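Long-range contacts in cephalosporin acylase (Bacillus halodurans, PDB 2NLZ), which probably hydrolyses amide bonds in cephalosporin side chains or gamma-glutamyl compounds, as a gamma-glutamyltranspeptidase-family Ntn hydrolase: residues 16-21 with 523-528; 23-28 with 534-539; 434-439 with 514-519; 45-50 with 363-368. The protein carries 1 engineered substitution. All coordinates share one frame; numbering follows the deposited sequence.

Contact 1: 16-21 with 523-528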
loop_
_atom_site.group_PDB
_atom_site.type_symbol
_atom_site.label_atom_id
_atom_site.label_comp_id
_atom_site.label_asym_id
_atom_site.label_seq_id
_atom_site.Cartn_x
_atom_site.Cartn_y
_atom_site.Cartn_z
ATOM N N ARG D 16 13.765 -6.900 -5.315
ATOM C CA ARG D 16 14.738 -7.568 -6.159
ATOM C C ARG D 16 15.611 -6.506 -6.795
ATOM O O ARG D 16 15.136 -5.740 -7.640
ATOM C CB ARG D 16 14.047 -8.380 -7.252
ATOM C CG ARG D 16 13.636 -9.761 -6.805
ATOM C CD ARG D 16 13.167 -10.584 -7.978
ATOM N NE ARG D 16 12.549 -11.823 -7.542
ATOM C CZ ARG D 16 13.181 -12.985 -7.448
ATOM N NH1 ARG D 16 14.461 -13.082 -7.778
ATOM N NH2 ARG D 16 12.534 -14.060 -7.025
ATOM N N ASN D 17 16.871 -6.435 -6.369
ATOM C CA ASN D 17 17.834 -5.534 -7.006
ATOM C C ASN D 17 18.215 -6.027 -8.398
ATOM O O ASN D 17 18.201 -7.233 -8.649
ATOM C CB ASN D 17 19.083 -5.340 -6.137
ATOM C CG ASN D 17 18.854 -4.358 -4.979
ATOM O OD1 ASN D 17 17.795 -3.728 -4.866
ATOM N ND2 ASN D 17 19.858 -4.225 -4.120
ATOM N N VAL D 18 18.515 -5.090 -9.303
ATOM C CA VAL D 18 19.013 -5.417 -10.642
ATOM C C VAL D 18 20.314 -6.169 -10.481
ATOM O O VAL D 18 21.140 -5.804 -9.643
ATOM C CB VAL D 18 19.252 -4.149 -11.507
ATOM C CG1 VAL D 18 19.838 -4.504 -12.880
ATOM C CG2 VAL D 18 17.950 -3.374 -11.691
ATOM N N VAL D 19 20.469 -7.239 -11.255
ATOM C CA VAL D 19 21.679 -8.053 -11.224
ATOM C C VAL D 19 22.666 -7.558 -12.292
ATOM O O VAL D 19 22.276 -7.304 -13.445
ATOM C CB VAL D 19 21.338 -9.561 -11.394
ATOM C CG1 VAL D 19 22.564 -10.375 -11.767
ATOM C CG2 VAL D 19 20.677 -10.102 -10.107
ATOM N N TYR D 20 23.932 -7.400 -11.889
ATOM C CA TYR D 20 24.992 -6.936 -12.794
ATOM C C TYR D 20 26.079 -7.972 -13.110
ATOM O O TYR D 20 26.510 -8.738 -12.241
ATOM C CB TYR D 20 25.630 -5.642 -12.270
ATOM C CG TYR D 20 24.770 -4.420 -12.482
ATOM C CD1 TYR D 20 24.949 -3.606 -13.592
ATOM C CD2 TYR D 20 23.764 -4.093 -11.580
ATOM C CE1 TYR D 20 24.158 -2.495 -13.795
ATOM C CE2 TYR D 20 22.969 -2.989 -11.774
ATOM C CZ TYR D 20 23.174 -2.195 -12.881
ATOM O OH TYR D 20 22.382 -1.098 -13.071
ATOM N N ALA D 21 26.520 -7.979 -14.366
ATOM C CA ALA D 21 27.588 -8.876 -14.811
ATOM C C ALA D 21 28.362 -8.294 -15.984
ATOM O O ALA D 21 27.974 -7.278 -16.565
ATOM C CB ALA D 21 27.032 -10.244 -15.184
ATOM N N VAL D 523 28.596 -3.330 -19.611
ATOM C CA VAL D 523 28.019 -3.920 -18.408
ATOM C C VAL D 523 26.582 -4.444 -18.637
ATOM O O VAL D 523 25.742 -3.770 -19.251
ATOM C CB VAL D 523 28.151 -2.959 -17.171
ATOM C CG1 VAL D 523 27.271 -1.717 -17.314
ATOM C CG2 VAL D 523 27.865 -3.688 -15.865
ATOM N N LEU D 524 26.329 -5.664 -18.161
ATOM C CA LEU D 524 25.044 -6.333 -18.332
ATOM C C LEU D 524 24.153 -6.148 -17.109
ATOM O O LEU D 524 24.573 -6.373 -15.978
ATOM C CB LEU D 524 25.247 -7.831 -18.584
ATOM C CG LEU D 524 26.156 -8.288 -19.727
ATOM C CD1 LEU D 524 26.492 -9.771 -19.557
ATOM C CD2 LEU D 524 25.544 -8.032 -21.097
ATOM N N ALA D 525 22.911 -5.748 -17.352
ATOM C CA ALA D 525 21.947 -5.521 -16.285
ATOM C C ALA D 525 20.717 -6.395 -16.484
ATOM O O ALA D 525 20.040 -6.322 -17.514
ATOM C CB ALA D 525 21.564 -4.057 -16.217
ATOM N N GLY D 526 20.429 -7.217 -15.482
ATOM C CA GLY D 526 19.383 -8.207 -15.603
ATOM C C GLY D 526 18.218 -8.053 -14.660
ATOM O O GLY D 526 18.360 -7.595 -13.517
ATOM N N GLY D 527 17.056 -8.437 -15.176
ATOM C CA GLY D 527 15.819 -8.499 -14.420
ATOM C C GLY D 527 15.162 -9.856 -14.626
ATOM O O GLY D 527 15.209 -10.421 -15.731
ATOM N N THR D 528 14.557 -10.387 -13.565
ATOM C CA THR D 528 13.867 -11.673 -13.634
ATOM C C THR D 528 12.424 -11.534 -13.129
ATOM O O THR D 528 12.125 -10.655 -12.324
ATOM C CB THR D 528 14.652 -12.763 -12.847
ATOM O OG1 THR D 528 14.192 -14.069 -13.209
ATOM C CG2 THR D 528 14.562 -12.551 -11.322
#

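Contact 2: 23-28 with 534-539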
loop_
_atom_site.group_PDB
_atom_site.type_symbol
_atom_site.label_atom_id
_atom_site.label_comp_id
_atom_site.label_asym_id
_atom_site.label_seq_id
_atom_site.Cartn_x
_atom_site.Cartn_y
_atom_site.Cartn_z
ATOM N N ASN D 23 30.927 -10.829 -17.853
ATOM C CA ASN D 23 31.365 -11.946 -18.684
ATOM C C ASN D 23 30.267 -12.935 -19.066
ATOM O O ASN D 23 30.450 -13.750 -19.972
ATOM C CB ASN D 23 32.550 -12.668 -18.036
ATOM C CG ASN D 23 33.836 -11.861 -18.106
ATOM O OD1 ASN D 23 34.721 -12.004 -17.264
ATOM N ND2 ASN D 23 33.941 -11.007 -19.118
ATOM N N GLY D 24 29.127 -12.853 -18.385
ATOM C CA GLY D 24 28.026 -13.753 -18.686
ATOM C C GLY D 24 26.837 -13.601 -17.773
ATOM O O GLY D 24 26.982 -13.289 -16.593
ATOM N N MET D 25 25.655 -13.826 -18.339
ATOM C CA MET D 25 24.409 -13.709 -17.601
ATOM C C MET D 25 23.344 -14.621 -18.185
ATOM O O MET D 25 23.181 -14.709 -19.406
ATOM C CB MET D 25 23.915 -12.263 -17.610
ATOM C CG MET D 25 22.730 -12.004 -16.686
ATOM S SD MET D 25 22.256 -10.269 -16.644
ATOM C CE MET D 25 23.441 -9.618 -15.484
ATOM N N VAL D 26 22.635 -15.313 -17.303
ATOM C CA VAL D 26 21.533 -16.165 -17.712
ATOM C C VAL D 26 20.322 -15.776 -16.886
ATOM O O VAL D 26 20.432 -15.600 -15.668
ATOM C CB VAL D 26 21.867 -17.655 -17.515
ATOM C CG1 VAL D 26 20.698 -18.519 -17.909
ATOM C CG2 VAL D 26 23.059 -18.020 -18.340
ATOM N N ALA D 27 19.186 -15.616 -17.560
ATOM C CA ALA D 27 17.951 -15.221 -16.919
ATOM C C ALA D 27 16.799 -16.091 -17.414
ATOM O O ALA D 27 16.435 -16.072 -18.598
ATOM C CB ALA D 27 17.668 -13.746 -17.157
ATOM N N THR D 28 16.237 -16.865 -16.496
ATOM C CA THR D 28 15.153 -17.773 -16.830
ATOM C C THR D 28 14.276 -18.121 -15.616
ATOM O O THR D 28 14.564 -17.723 -14.478
ATOM C CB THR D 28 15.678 -19.067 -17.497
ATOM O OG1 THR D 28 14.575 -19.817 -18.028
ATOM C CG2 THR D 28 16.483 -19.908 -16.490
ATOM N N GLY D 534 12.651 -18.302 -10.119
ATOM C CA GLY D 534 13.494 -17.933 -11.250
ATOM C C GLY D 534 14.697 -17.121 -10.822
ATOM O O GLY D 534 14.846 -16.770 -9.638
ATOM N N GLN D 535 15.558 -16.801 -11.779
ATOM C CA GLN D 535 16.819 -16.209 -11.410
ATOM C C GLN D 535 17.435 -15.483 -12.573
ATOM O O GLN D 535 17.326 -15.942 -13.711
ATOM C CB GLN D 535 17.764 -17.315 -10.954
ATOM C CG GLN D 535 18.829 -16.879 -9.995
ATOM C CD GLN D 535 19.711 -18.032 -9.568
ATOM O OE1 GLN D 535 20.242 -18.764 -10.399
ATOM N NE2 GLN D 535 19.868 -18.201 -8.261
ATOM N N VAL D 536 18.058 -14.339 -12.281
ATOM C CA VAL D 536 19.099 -13.784 -13.145
ATOM C C VAL D 536 20.401 -14.086 -12.443
ATOM O O VAL D 536 20.569 -13.735 -11.268
ATOM C CB VAL D 536 19.066 -12.257 -13.295
ATOM C CG1 VAL D 536 19.649 -11.872 -14.625
ATOM C CG2 VAL D 536 17.695 -11.718 -13.168
ATOM N N ALA D 537 21.332 -14.718 -13.140
ATOM C CA ALA D 537 22.598 -15.022 -12.510
ATOM C C ALA D 537 23.759 -14.513 -13.327
ATOM O O ALA D 537 23.707 -14.484 -14.555
ATOM C CB ALA D 537 22.719 -16.513 -12.250
ATOM N N ALA D 538 24.808 -14.117 -12.616
ATOM C CA ALA D 538 26.059 -13.660 -13.214
ATOM C C ALA D 538 27.110 -14.768 -13.338
ATOM O O ALA D 538 27.109 -15.730 -12.575
ATOM C CB ALA D 538 26.622 -12.523 -12.381
ATOM N N TRP D 539 28.010 -14.614 -14.304
ATOM C CA TRP D 539 29.242 -15.402 -14.354
ATOM C C TRP D 539 30.430 -14.517 -14.720
ATOM O O TRP D 539 30.336 -13.724 -15.651
ATOM C CB TRP D 539 29.126 -16.548 -15.350
ATOM C CG TRP D 539 30.418 -17.270 -15.547
ATOM C CD1 TRP D 539 31.044 -18.098 -14.660
ATOM C CD2 TRP D 539 31.254 -17.217 -16.703
ATOM N NE1 TRP D 539 32.217 -18.569 -15.196
ATOM C CE2 TRP D 539 32.367 -18.046 -16.452
ATOM C CE3 TRP D 539 31.167 -16.551 -17.932
ATOM C CZ2 TRP D 539 33.382 -18.232 -17.386
ATOM C CZ3 TRP D 539 32.179 -16.732 -18.856
ATOM C CH2 TRP D 539 33.276 -17.564 -18.576
#

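Contact 3: 434-439 with 514-519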
loop_
_atom_site.group_PDB
_atom_site.type_symbol
_atom_site.label_atom_id
_atom_site.label_comp_id
_atom_site.label_asym_id
_atom_site.label_seq_id
_atom_site.Cartn_x
_atom_site.Cartn_y
_atom_site.Cartn_z
ATOM N N GLY D 434 19.707 -5.722 -26.066
ATOM C CA GLY D 434 19.454 -7.033 -25.464
ATOM C C GLY D 434 18.201 -7.843 -25.754
ATOM O O GLY D 434 17.296 -7.413 -26.489
ATOM N N PRO D 435 18.155 -9.057 -25.182
ATOM C CA PRO D 435 17.001 -9.935 -25.307
ATOM C C PRO D 435 15.951 -9.679 -24.223
ATOM O O PRO D 435 16.289 -9.335 -23.081
ATOM C CB PRO D 435 17.613 -11.322 -25.151
ATOM C CG PRO D 435 18.797 -11.104 -24.247
ATOM C CD PRO D 435 19.238 -9.672 -24.397
ATOM N N PHE D 436 14.687 -9.831 -24.607
ATOM C CA PHE D 436 13.577 -9.728 -23.676
ATOM C C PHE D 436 12.466 -10.648 -24.159
ATOM O O PHE D 436 12.439 -11.033 -25.332
ATOM C CB PHE D 436 13.076 -8.283 -23.571
ATOM C CG PHE D 436 12.365 -7.792 -24.804
ATOM C CD1 PHE D 436 13.070 -7.191 -25.820
ATOM C CD2 PHE D 436 10.986 -7.922 -24.935
ATOM C CE1 PHE D 436 12.432 -6.740 -26.939
ATOM C CE2 PHE D 436 10.340 -7.475 -26.059
ATOM C CZ PHE D 436 11.063 -6.880 -27.062
ATOM N N GLY D 437 11.566 -11.008 -23.250
ATOM C CA GLY D 437 10.368 -11.760 -23.602
ATOM C C GLY D 437 9.421 -11.798 -22.429
ATOM O O GLY D 437 9.856 -11.768 -21.274
ATOM N N VAL D 438 8.122 -11.821 -22.717
ATOM C CA VAL D 438 7.130 -12.100 -21.687
ATOM C C VAL D 438 6.190 -13.233 -22.091
ATOM O O VAL D 438 5.180 -13.010 -22.759
ATOM C CB VAL D 438 6.323 -10.867 -21.263
ATOM C CG1 VAL D 438 5.442 -11.206 -20.055
ATOM C CG2 VAL D 438 7.242 -9.730 -20.915
ATOM N N MET D 439 6.593 -14.444 -21.712
ATOM C CA MET D 439 5.780 -15.660 -21.578
ATOM C C MET D 439 4.265 -15.438 -21.392
ATOM O O MET D 439 3.856 -14.521 -20.693
ATOM C CB MET D 439 6.328 -16.395 -20.337
ATOM C CG MET D 439 6.135 -17.878 -20.247
ATOM S SD MET D 439 4.500 -18.391 -19.690
ATOM C CE MET D 439 4.194 -17.368 -18.274
ATOM N N ILE D 514 14.706 -10.066 -18.757
ATOM C CA ILE D 514 15.357 -9.005 -19.491
ATOM C C ILE D 514 16.840 -9.018 -19.137
ATOM O O ILE D 514 17.207 -9.150 -17.972
ATOM C CB ILE D 514 14.738 -7.615 -19.147
ATOM C CG1 ILE D 514 13.336 -7.464 -19.760
ATOM C CG2 ILE D 514 15.621 -6.476 -19.631
ATOM C CD1 ILE D 514 12.527 -6.280 -19.221
ATOM N N ILE D 515 17.680 -8.923 -20.165
ATOM C CA ILE D 515 19.084 -8.559 -20.001
ATOM C C ILE D 515 19.375 -7.365 -20.919
ATOM O O ILE D 515 19.199 -7.474 -22.133
ATOM C CB ILE D 515 20.050 -9.725 -20.343
ATOM C CG1 ILE D 515 19.812 -10.924 -19.434
ATOM C CG2 ILE D 515 21.478 -9.295 -20.154
ATOM C CD1 ILE D 515 20.637 -12.133 -19.801
ATOM N N TRP D 516 19.795 -6.236 -20.347
ATOM C CA TRP D 516 20.257 -5.104 -21.153
ATOM C C TRP D 516 21.771 -4.924 -21.083
ATOM O O TRP D 516 22.370 -4.972 -20.009
ATOM C CB TRP D 516 19.587 -3.762 -20.787
ATOM C CG TRP D 516 18.069 -3.642 -20.896
ATOM C CD1 TRP D 516 17.267 -2.932 -20.059
ATOM C CD2 TRP D 516 17.198 -4.221 -21.887
ATOM N NE1 TRP D 516 15.953 -3.040 -20.440
ATOM C CE2 TRP D 516 15.877 -3.822 -21.562
ATOM C CE3 TRP D 516 17.401 -5.037 -23.012
ATOM C CZ2 TRP D 516 14.755 -4.214 -22.320
ATOM C CZ3 TRP D 516 16.280 -5.434 -23.773
ATOM C CH2 TRP D 516 14.977 -5.017 -23.421
ATOM N N ARG D 517 22.381 -4.713 -22.245
ATOM C CA ARG D 517 23.792 -4.396 -22.321
ATOM C C ARG D 517 23.992 -2.926 -22.655
ATOM O O ARG D 517 23.481 -2.435 -23.666
ATOM C CB ARG D 517 24.480 -5.234 -23.387
ATOM C CG ARG D 517 25.820 -4.642 -23.785
ATOM C CD ARG D 517 26.303 -5.067 -25.158
ATOM N NE ARG D 517 27.360 -6.029 -24.955
ATOM C CZ ARG D 517 28.664 -5.819 -25.071
ATOM N NH1 ARG D 517 29.465 -6.832 -24.785
ATOM N NH2 ARG D 517 29.169 -4.656 -25.478
ATOM N N ASP D 518 24.743 -2.234 -21.800
ATOM C CA ASP D 518 25.182 -0.867 -22.065
ATOM C C ASP D 518 26.196 -0.885 -23.212
ATOM O O ASP D 518 27.229 -1.543 -23.104
ATOM C CB ASP D 518 25.815 -0.284 -20.803
ATOM C CG ASP D 518 26.021 1.213 -20.887
ATOM O OD1 ASP D 518 25.389 1.930 -20.086
ATOM O OD2 ASP D 518 26.819 1.671 -21.736
ATOM N N PRO D 519 25.902 -0.165 -24.316
ATOM C CA PRO D 519 26.764 -0.229 -25.503
ATOM C C PRO D 519 28.156 0.390 -25.301
ATOM O O PRO D 519 29.115 -0.049 -25.940
ATOM C CB PRO D 519 25.968 0.538 -26.565
ATOM C CG PRO D 519 25.087 1.448 -25.795
ATOM C CD PRO D 519 24.759 0.745 -24.513
#

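Contact 4: 45-50 with 363-368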
loop_
_atom_site.group_PDB
_atom_site.type_symbol
_atom_site.label_atom_id
_atom_site.label_comp_id
_atom_site.label_asym_id
_atom_site.label_seq_id
_atom_site.Cartn_x
_atom_site.Cartn_y
_atom_site.Cartn_z
ATOM N N GLY D 45 31.704 -22.266 -22.989
ATOM C CA GLY D 45 30.567 -22.005 -23.876
ATOM C C GLY D 45 30.235 -20.531 -23.963
ATOM O O GLY D 45 30.538 -19.773 -23.046
ATOM N N ASN D 46 29.634 -20.126 -25.078
ATOM C CA ASN D 46 29.180 -18.757 -25.257
ATOM C C ASN D 46 27.675 -18.663 -24.978
ATOM O O ASN D 46 27.057 -19.642 -24.572
ATOM C CB ASN D 46 29.546 -18.221 -26.657
ATOM C CG ASN D 46 28.988 -19.073 -27.796
ATOM O OD1 ASN D 46 27.866 -19.590 -27.738
ATOM N ND2 ASN D 46 29.777 -19.205 -28.853
ATOM N N ALA D 47 27.094 -17.491 -25.213
ATOM C CA ALA D 47 25.702 -17.225 -24.870
ATOM C C ALA D 47 24.738 -18.183 -25.571
ATOM O O ALA D 47 23.712 -18.560 -24.997
ATOM C CB ALA D 47 25.349 -15.777 -25.176
ATOM N N ILE D 48 25.080 -18.582 -26.797
ATOM C CA ILE D 48 24.273 -19.525 -27.567
ATOM C C ILE D 48 24.312 -20.897 -26.894
ATOM O O ILE D 48 23.267 -21.506 -26.630
ATOM C CB ILE D 48 24.752 -19.634 -29.040
ATOM C CG1 ILE D 48 24.496 -18.331 -29.801
ATOM C CG2 ILE D 48 24.060 -20.773 -29.762
ATOM C CD1 ILE D 48 25.684 -17.367 -29.825
ATOM N N ASP D 49 25.519 -21.370 -26.602
ATOM C CA ASP D 49 25.683 -22.622 -25.884
ATOM C C ASP D 49 24.835 -22.604 -24.628
ATOM O O ASP D 49 24.031 -23.511 -24.413
ATOM C CB ASP D 49 27.146 -22.857 -25.522
ATOM C CG ASP D 49 28.009 -23.162 -26.725
ATOM O OD1 ASP D 49 27.691 -24.116 -27.473
ATOM O OD2 ASP D 49 29.021 -22.455 -26.904
ATOM N N ALA D 50 24.995 -21.549 -23.825
ATOM C CA ALA D 50 24.245 -21.377 -22.570
ATOM C C ALA D 50 22.727 -21.411 -22.753
ATOM O O ALA D 50 22.011 -21.957 -21.916
ATOM C CB ALA D 50 24.667 -20.094 -21.863
ATOM N N THR D 363 20.097 -14.997 -22.452
ATOM C CA THR D 363 21.517 -15.149 -22.164
ATOM C C THR D 363 22.370 -14.094 -22.878
ATOM O O THR D 363 22.045 -13.634 -23.982
ATOM C CB THR D 363 22.017 -16.519 -22.592
ATOM O OG1 THR D 363 21.562 -16.773 -23.921
ATOM C CG2 THR D 363 21.478 -17.613 -21.683
ATOM N N ALA D 364 23.465 -13.720 -22.230
ATOM C CA ALA D 364 24.448 -12.813 -22.814
ATOM C C ALA D 364 25.844 -13.152 -22.274
ATOM O O ALA D 364 25.979 -13.659 -21.146
ATOM C CB ALA D 364 24.089 -11.374 -22.508
ATOM N N ASP D 365 26.872 -12.884 -23.076
ATOM C CA ASP D 365 28.253 -13.101 -22.633
ATOM C C ASP D 365 29.150 -11.873 -22.759
ATOM O O ASP D 365 28.702 -10.800 -23.181
ATOM C CB ASP D 365 28.879 -14.324 -23.328
ATOM C CG ASP D 365 28.997 -14.169 -24.845
ATOM O OD1 ASP D 365 29.132 -13.031 -25.340
ATOM O OD2 ASP D 365 28.983 -15.205 -25.548
ATOM N N GLY D 366 30.418 -12.050 -22.393
ATOM C CA GLY D 366 31.411 -10.981 -22.455
ATOM C C GLY D 366 31.831 -10.586 -23.855
ATOM O O GLY D 366 32.193 -9.441 -24.083
ATOM N N ASP D 367 31.760 -11.532 -24.790
ATOM C CA ASP D 367 32.195 -11.320 -26.180
ATOM C C ASP D 367 31.120 -10.705 -27.077
ATOM O O ASP D 367 31.225 -10.768 -28.304
ATOM C CB ASP D 367 32.660 -12.642 -26.800
ATOM C CG ASP D 367 33.751 -13.326 -25.986
ATOM O OD1 ASP D 367 34.784 -12.682 -25.714
ATOM O OD2 ASP D 367 33.583 -14.512 -25.627
ATOM N N GLY D 368 30.084 -10.130 -26.467
ATOM C CA GLY D 368 29.034 -9.432 -27.211
ATOM C C GLY D 368 27.986 -10.313 -27.863
ATOM O O GLY D 368 27.241 -9.846 -28.721
#

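Contact 1: 16-21 with 523-528
Four backbone hydrogen bonds, in two reciprocal pairs, tie 19-21 to 524-528. V19 and G526 exchange N-H and C=O, with G526 N 2.8 Å from V19 O. A21 and L524 do the same, L524 N reaching A21 O at 2.8 Å with an N-H...O angle of 164°. The return bonds from V19 N and A21 N each use an in-plane lone pair of the acceptor carbonyl. Between them Y20 and A525 form a non-hydrogen-bonded antiparallel pair, and Y20 CA makes a CA-H...O contact with L524 O at 3.3 Å. The strands run antiparallel: a short strand from near the N-terminus lies along a strand from near the C-terminal end of this Ntn hydrolase. Y20 CG lies beside the backbone N (chi1 -76°), so the ring edge meets V523 CG2 at CD1, 3.7 Å away. A525 CB lies 3.9 Å from Y20 CE1 and 3.8 Å from V18 CG1, which is anti to its backbone N. V19, A21 and L524 occupy the other face. R16 runs extended from CG to NE, its NH1 3.6 Å from T528 CG2, while NE bonds to R15 O of the second subunit and T528 OG1 to Q513.

Contact 2: 23-28 with 534-539
M25 leaves strand 24-28 with CG anti to the backbone N (chi1 -171°) and crosses the V536 side chain obliquely. Its CB lies near A537 O, CG approaches that oxygen to 3.4 Å, and SD meets V536 CG1 at 3.7 Å. A bend at chi3 (-82°) turns CE toward V19. A27 CB touches the same V536 CG1 at 3.7 Å. Beneath these side chains the strands pair antiparallel: V26 with A537 and T28 with Q535 exchange two hydrogen bonds each, and A537 N lies nearly along the V26 C=O axis, 2.8 Å from its O. At the far end W539 N bonds G24 O at 2.8 Å, but from 42° above the carbonyl plane. The indole presents its benzo edge to the backbone, CE3 lying 3.5 Å from N23 O. An alanine in place of W539 would remove the indole and would probably lose its edge contact with N23 and the packing on L41 and K42. Helix 31-42 receives V26 and A537 through L38, helix 47-61 touches V26 and T28, strand 359-365 pairs with the other edge of 24-28 through A362 and A364, and the face with M25, V536 and A538 meets strands 19-21 and 524-528.

Contact 3: 434-439 with 514-519
The six-membered half of the W516 indole does most of the touching where strands 431-438 and 512-517 pair antiparallel. Its CH2 lies 3.8 Å from F436 CD1 and equally close to F436 CB, CZ3 is 3.5 Å from G434 O, and CE3 borders G434 CA; G434 CA and F436 CD1 both sit at the indole edge, in its plane. A CB on G434 would run into the indole and I515 O. F436 and I514 form a non-hydrogen-bonded pair, F436 CB meeting I514 CG1 at 3.9 Å. Behind this first shell is a single hydrogen bond between the segments, I515 N to P435 O, 3.3 Å and nearly straight at 171°, along the C=O axis. P435 has no N-H to return, and I515 O instead receives a CA-H...O contact from G434 CA at 3.4 Å. I514 CG2 of the same strand lies over the centre of one indole face. F436 CG holds the crowded position between backbone N and carbonyl carbon (chi1 70°), and the ring stacks edge-to-face with H448. A serine in place of W516 would remove the indole and would probably loosen the packing of F436 and I514. Strand 431-438 pairs on its other side with 424-428, and 512-517 with 524-528. Helices 444-457 and 462-467 pack against the F436, I514 and W516 side, whereas P435 and I515 face strand 359-365.

Contact 4: 45-50 with 363-368
A capping box opens helix 47-61, and the end of strand 359-365 lies against it. N46, the N-cap, has CG in the crowded position between backbone N and carbonyl carbon (chi1 57°), which swings OD1 back over the first turn: it accepts from D49 N at 3.2 Å, almost straight at 170°, and weakly from I48 N. In return N46 N donates to D49 OD2 at 3.0 Å, on the anti lone pair of that oxygen. D49 is also bonded to N135 and L136, and N46 ND2 to Y133 O, so the cap is anchored to the region around helix 122-133. The strand supplies a further acceptor, the D365 carboxylate, whose charge at the helix N-terminus would probably be stabilised by the helix dipole. D365 also starts a type I turn to G368, and its OD1 accepts from N369 N. Two residues earlier in the strand, T363 OG1 donates to A47 O at 3.0 Å, though the place of that hydroxyl is less sure, and T363 CG2 lies 4.0 Å from A50 CB. A47 CB rests 3.9 Å from A364 CA. The N-H of A47, the first helical residue, meets D365 OD2 at 3.0 Å from 34° above the carboxylate plane.

All four contacts are largely buried, yet they differ in place. Contacts 1 and 2 join N-terminal strands to C-terminal ones, crossing along the chain, and both touch the second subunit; T528 CB and V536 CG2 pack together where they meet. Contact 3, which reaches the second subunit at its D518 end, is nearest the centre of the chain, and strand 512-517 passes its pairing on to contact 1 through A525 N to W516 O. Contact 4 alone joins a helix to a strand and touches no other chain; A364 O accepts from M25 N of contact 2. Backbone ladders dominate contacts 1 and 2, aromatic and apolar packing contact 3, side-chain capping contact 4.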